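Local atomic coordinates of putative endo-1,4-beta-xylanase (Bacteroides thetaiotaomicron VPI-5482, PDB entry 5MSX), a protein that probably hydrolyses arabinofuranosidic bonds in plant pectin as a calcium-binding family 43 glycoside hydrolase. Residues G151-A165 and F168-M181. Residues are numbered along the deposited sequence; the frame is centred on the assembly and turned at random.
Sequences GGIDAEIFVDDDGQA and FWGRRHVAKLNEDM. With EDO (1,2-ethanediol), chain X.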
# COMPACT_ATOMS: atom_id res chain seq x y z
N GLY C 151 -21.91 -10.34 8.99
CA GLY C 151 -23.01 -9.97 8.12
C GLY C 151 -23.00 -8.48 7.82
O GLY C 151 -22.64 -7.67 8.65
N GLY C 152 -23.44 -8.14 6.62
CA GLY C 152 -23.55 -6.74 6.17
C GLY C 152 -23.44 -6.73 4.66
O GLY C 152 -22.85 -7.63 4.09
N ILE C 153 -24.03 -5.73 4.02
CA ILE C 153 -24.04 -5.65 2.57
C ILE C 153 -23.77 -4.22 2.07
O ILE C 153 -23.81 -3.26 2.84
CB ILE C 153 -25.42 -6.08 2.01
CG1 ILE C 153 -26.50 -5.10 2.49
CG2 ILE C 153 -25.76 -7.51 2.44
CD1 ILE C 153 -27.86 -5.37 1.89
N ASP C 154 -23.57 -4.11 0.75
CA ASP C 154 -23.57 -2.82 0.04
C ASP C 154 -22.39 -1.94 0.44
O ASP C 154 -22.61 -0.83 0.92
CB ASP C 154 -24.89 -2.05 0.28
CG ASP C 154 -26.11 -2.75 -0.29
OD1 ASP C 154 -25.95 -3.80 -0.94
OD2 ASP C 154 -27.23 -2.18 -0.16
N ALA C 155 -21.17 -2.42 0.23
CA ALA C 155 -19.97 -1.63 0.61
C ALA C 155 -19.79 -0.40 -0.27
O ALA C 155 -20.03 -0.45 -1.48
CB ALA C 155 -18.71 -2.46 0.56
N GLU C 156 -19.35 0.67 0.36
CA GLU C 156 -18.99 1.94 -0.30
C GLU C 156 -17.66 2.42 0.32
O GLU C 156 -17.55 2.51 1.56
CB GLU C 156 -20.13 2.93 -0.05
CG GLU C 156 -19.89 4.39 -0.41
CD GLU C 156 -19.99 4.67 -1.90
OE1 GLU C 156 -19.93 3.68 -2.69
OE2 GLU C 156 -20.10 5.89 -2.27
N ILE C 157 -16.67 2.72 -0.53
CA ILE C 157 -15.33 3.11 -0.07
C ILE C 157 -15.08 4.61 -0.24
O ILE C 157 -15.47 5.19 -1.26
CB ILE C 157 -14.26 2.30 -0.82
CG1 ILE C 157 -14.56 0.79 -0.72
CG2 ILE C 157 -12.85 2.56 -0.29
CD1 ILE C 157 -14.43 0.17 0.65
N PHE C 158 -14.47 5.24 0.76
CA PHE C 158 -14.01 6.62 0.64
C PHE C 158 -12.54 6.76 1.06
O PHE C 158 -12.15 6.24 2.12
CB PHE C 158 -14.86 7.54 1.49
CG PHE C 158 -14.40 8.98 1.46
CD1 PHE C 158 -14.54 9.74 0.28
CD2 PHE C 158 -13.83 9.57 2.58
CE1 PHE C 158 -14.13 11.06 0.26
CE2 PHE C 158 -13.40 10.90 2.56
CZ PHE C 158 -13.55 11.65 1.39
N VAL C 159 -11.72 7.46 0.27
CA VAL C 159 -10.32 7.79 0.70
C VAL C 159 -10.21 9.30 0.86
O VAL C 159 -10.43 10.03 -0.10
CB VAL C 159 -9.26 7.28 -0.30
CG1 VAL C 159 -7.84 7.50 0.24
CG2 VAL C 159 -9.48 5.80 -0.61
N ASP C 160 -9.90 9.77 2.06
CA ASP C 160 -9.89 11.21 2.31
C ASP C 160 -8.57 11.83 1.79
O ASP C 160 -7.64 11.09 1.39
CB ASP C 160 -10.14 11.49 3.81
CG ASP C 160 -10.81 12.83 4.09
OD1 ASP C 160 -10.97 13.68 3.17
OD2 ASP C 160 -11.21 13.03 5.27
N ASP C 161 -8.50 13.16 1.76
CA ASP C 161 -7.35 13.91 1.23
C ASP C 161 -6.02 13.55 1.95
O ASP C 161 -4.97 13.54 1.32
CB ASP C 161 -7.60 15.43 1.27
CG ASP C 161 -8.73 15.89 0.32
OD1 ASP C 161 -8.62 15.67 -0.91
OD2 ASP C 161 -9.73 16.47 0.79
N ASP C 162 -6.10 13.20 3.23
CA ASP C 162 -4.95 12.73 4.00
C ASP C 162 -4.59 11.24 3.84
O ASP C 162 -3.71 10.74 4.54
CB ASP C 162 -5.14 13.03 5.49
CG ASP C 162 -6.21 12.18 6.16
OD1 ASP C 162 -6.94 11.37 5.52
OD2 ASP C 162 -6.34 12.37 7.37
N GLY C 163 -5.28 10.53 2.96
CA GLY C 163 -5.01 9.11 2.75
C GLY C 163 -5.82 8.15 3.61
O GLY C 163 -5.76 6.94 3.37
N GLN C 164 -6.55 8.64 4.60
CA GLN C 164 -7.31 7.75 5.45
C GLN C 164 -8.48 7.18 4.63
O GLN C 164 -9.28 7.92 4.07
CB GLN C 164 -7.85 8.48 6.68
CG GLN C 164 -8.70 7.59 7.58
CD GLN C 164 -7.88 6.49 8.20
OE1 GLN C 164 -6.96 6.78 8.94
NE2 GLN C 164 -8.19 5.23 7.87
N ALA C 165 -8.53 5.86 4.57
CA ALA C 165 -9.62 5.15 3.90
C ALA C 165 -10.71 4.74 4.90
O ALA C 165 -10.43 4.50 6.08
CB ALA C 165 -9.07 3.95 3.14
N PHE C 168 -18.03 2.23 4.22
CA PHE C 168 -19.42 2.44 4.60
C PHE C 168 -20.24 1.24 4.14
O PHE C 168 -20.03 0.74 3.06
CB PHE C 168 -19.96 3.68 3.87
CG PHE C 168 -19.38 4.97 4.34
CD1 PHE C 168 -18.22 5.47 3.77
CD2 PHE C 168 -20.00 5.70 5.34
CE1 PHE C 168 -17.68 6.67 4.20
CE2 PHE C 168 -19.47 6.92 5.78
CZ PHE C 168 -18.31 7.40 5.20
N TRP C 169 -21.16 0.76 4.95
CA TRP C 169 -22.02 -0.33 4.49
C TRP C 169 -23.44 -0.20 5.01
O TRP C 169 -23.76 0.79 5.63
CB TRP C 169 -21.37 -1.73 4.73
CG TRP C 169 -21.22 -2.23 6.14
CD1 TRP C 169 -22.04 -3.14 6.79
CD2 TRP C 169 -20.15 -1.93 7.06
NE1 TRP C 169 -21.55 -3.39 8.06
CE2 TRP C 169 -20.39 -2.67 8.25
CE3 TRP C 169 -19.04 -1.08 7.01
CZ2 TRP C 169 -19.55 -2.59 9.38
CZ3 TRP C 169 -18.20 -1.00 8.13
CH2 TRP C 169 -18.46 -1.75 9.30
N GLY C 170 -24.31 -1.14 4.69
CA GLY C 170 -25.74 -1.01 5.00
C GLY C 170 -26.02 -0.89 6.48
O GLY C 170 -25.16 -1.23 7.34
N ARG C 171 -27.20 -0.34 6.78
CA ARG C 171 -27.67 -0.03 8.14
C ARG C 171 -26.81 1.01 8.85
O ARG C 171 -26.67 1.03 10.10
CB ARG C 171 -27.88 -1.32 8.95
CG ARG C 171 -28.68 -2.38 8.19
CD ARG C 171 -29.31 -3.41 9.15
NE ARG C 171 -30.42 -2.82 9.93
CZ ARG C 171 -31.17 -3.50 10.81
NH1 ARG C 171 -30.92 -4.80 11.06
NH2 ARG C 171 -32.18 -2.89 11.44
N ARG C 172 -26.31 1.95 8.05
CA ARG C 172 -25.65 3.14 8.53
C ARG C 172 -24.29 2.88 9.22
O ARG C 172 -23.83 3.67 10.04
CB ARG C 172 -26.60 3.97 9.41
CG ARG C 172 -27.97 4.28 8.81
CD ARG C 172 -28.83 5.01 9.84
NE ARG C 172 -30.13 5.44 9.33
CZ ARG C 172 -31.16 4.62 9.06
NH1 ARG C 172 -31.07 3.30 9.22
NH2 ARG C 172 -32.30 5.14 8.57
N HIS C 173 -23.63 1.81 8.81
CA HIS C 173 -22.35 1.44 9.39
C HIS C 173 -21.19 2.12 8.69
O HIS C 173 -21.20 2.29 7.47
CB HIS C 173 -22.15 -0.07 9.36
CG HIS C 173 -22.99 -0.80 10.37
ND1 HIS C 173 -24.10 -1.54 10.02
CD2 HIS C 173 -22.89 -0.88 11.71
CE1 HIS C 173 -24.64 -2.07 11.11
NE2 HIS C 173 -23.93 -1.68 12.15
N VAL C 174 -20.18 2.48 9.48
CA VAL C 174 -18.91 3.02 8.97
C VAL C 174 -17.73 2.69 9.91
O VAL C 174 -17.85 2.71 11.14
CB VAL C 174 -19.00 4.54 8.73
CG1 VAL C 174 -19.21 5.30 10.02
CG2 VAL C 174 -17.76 5.05 8.01
N ALA C 175 -16.60 2.37 9.30
CA ALA C 175 -15.36 2.10 10.01
C ALA C 175 -14.17 2.52 9.14
O ALA C 175 -14.26 2.49 7.91
CB ALA C 175 -15.26 0.62 10.32
N LYS C 176 -13.05 2.87 9.77
CA LYS C 176 -11.80 3.07 9.03
C LYS C 176 -11.34 1.78 8.37
O LYS C 176 -11.65 0.68 8.83
CB LYS C 176 -10.68 3.62 9.91
CG LYS C 176 -10.96 5.03 10.40
CD LYS C 176 -9.79 5.59 11.20
CE LYS C 176 -10.04 7.04 11.49
NZ LYS C 176 -9.09 7.51 12.53
N LEU C 177 -10.59 1.93 7.29
CA LEU C 177 -10.00 0.85 6.55
C LEU C 177 -8.48 1.06 6.59
O LEU C 177 -8.00 2.19 6.41
CB LEU C 177 -10.52 0.89 5.12
CG LEU C 177 -10.43 -0.29 4.18
CD1 LEU C 177 -11.11 -1.55 4.77
CD2 LEU C 177 -11.03 0.08 2.82
N ASN C 178 -7.73 -0.00 6.84
CA ASN C 178 -6.26 0.08 6.87
C ASN C 178 -5.65 0.31 5.50
O ASN C 178 -6.31 0.10 4.49
CB ASN C 178 -5.66 -1.18 7.51
CG ASN C 178 -6.12 -1.38 8.95
OD1 ASN C 178 -6.05 -2.48 9.48
ND2 ASN C 178 -6.58 -0.33 9.57
N GLU C 179 -4.36 0.68 5.47
CA GLU C 179 -3.64 0.96 4.21
C GLU C 179 -3.52 -0.24 3.30
O GLU C 179 -3.43 -0.07 2.08
CB GLU C 179 -2.22 1.50 4.44
CG GLU C 179 -2.13 2.69 5.37
CD GLU C 179 -1.80 2.28 6.79
OE1 GLU C 179 -2.71 1.75 7.48
OE2 GLU C 179 -0.63 2.46 7.20
N ASP C 180 -3.52 -1.44 3.86
CA ASP C 180 -3.66 -2.65 3.04
C ASP C 180 -5.04 -2.75 2.31
O ASP C 180 -5.22 -3.62 1.46
CB ASP C 180 -3.37 -3.93 3.88
CG ASP C 180 -4.41 -4.17 4.99
OD1 ASP C 180 -5.45 -3.50 5.05
OD2 ASP C 180 -4.16 -5.05 5.84
N MET C 181 -6.02 -1.90 2.68
CA MET C 181 -7.34 -1.82 2.02
C MET C 181 -8.24 -3.07 2.17
O MET C 181 -9.24 -3.22 1.45
CB MET C 181 -7.17 -1.44 0.54
CG MET C 181 -6.50 -0.09 0.34
SD MET C 181 -7.47 1.30 0.98
CE MET C 181 -8.73 1.31 -0.31
C1 EDO X . -11.88 13.61 -1.78
O1 EDO X . -13.00 13.38 -2.65
C2 EDO X . -10.81 12.59 -2.13
O2 EDO X . -9.76 12.61 -1.16
O HOH W 1 -22.91 -5.28 9.59
O HOH W 2 -6.28 3.86 5.32
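Gln164 lays its amide across the extended chain of Lys176, the two side chains crossing at about a right angle with Gln164 CD 3.7 Å from Lys176 CD. Its bend at chi2 (66°) folds the amide back toward the next residue, where NE2 donates almost straight (175°) to Ala165 O at 3.0 Å, with that oxygen in the amide plane. Ala165 O also accepts from Leu177 N at 2.8 Å, a donor standing well above the carbonyl plane, so two N-H groups grip one oxygen. Replacing Gln164 with alanine is likely to cost Ala165 O one of these two donors and to uncover the methylenes of Lys176. A water accepts from Ala165 N and donates to Leu177 O, adding a bridge between these strands. Ala165 CB meets Met181 SD at 3.8 Å, while the Ile157 and Leu177 side chains cross at about a right angle, CD1 of the first 4.0 Å from CD2 of the second; Ile98 of strand 98-100 packs on both Ile157 and Met181. In the neighbouring pair of strands, Glu156 and Phe168 form an antiparallel hydrogen-bonded pair, with Phe168 N to Glu156 O at 2.7 Å and nearly linear. The Phe168 ring presents its edge to that oxygen and its CE1 to Phe158 CB, and Val174 CG2 covers one face. Toward the predicted active site, Gly170 N donates to Ile153 O (2.9 Å), and a water joins Gly151 O to Trp169 NE1. These bonds probably limit movement of the backbone beside Asp154, whose OD2 accepts from Gly201 N beside Glu200, the predicted proton donor. Such a four-stranded antiparallel sheet, ordered 156-159, 165-169, 173-177, 187-190, is a blade of the five-bladed beta-propeller of family 43, with the predicted pKa-modulating aspartate just ahead of its first strand.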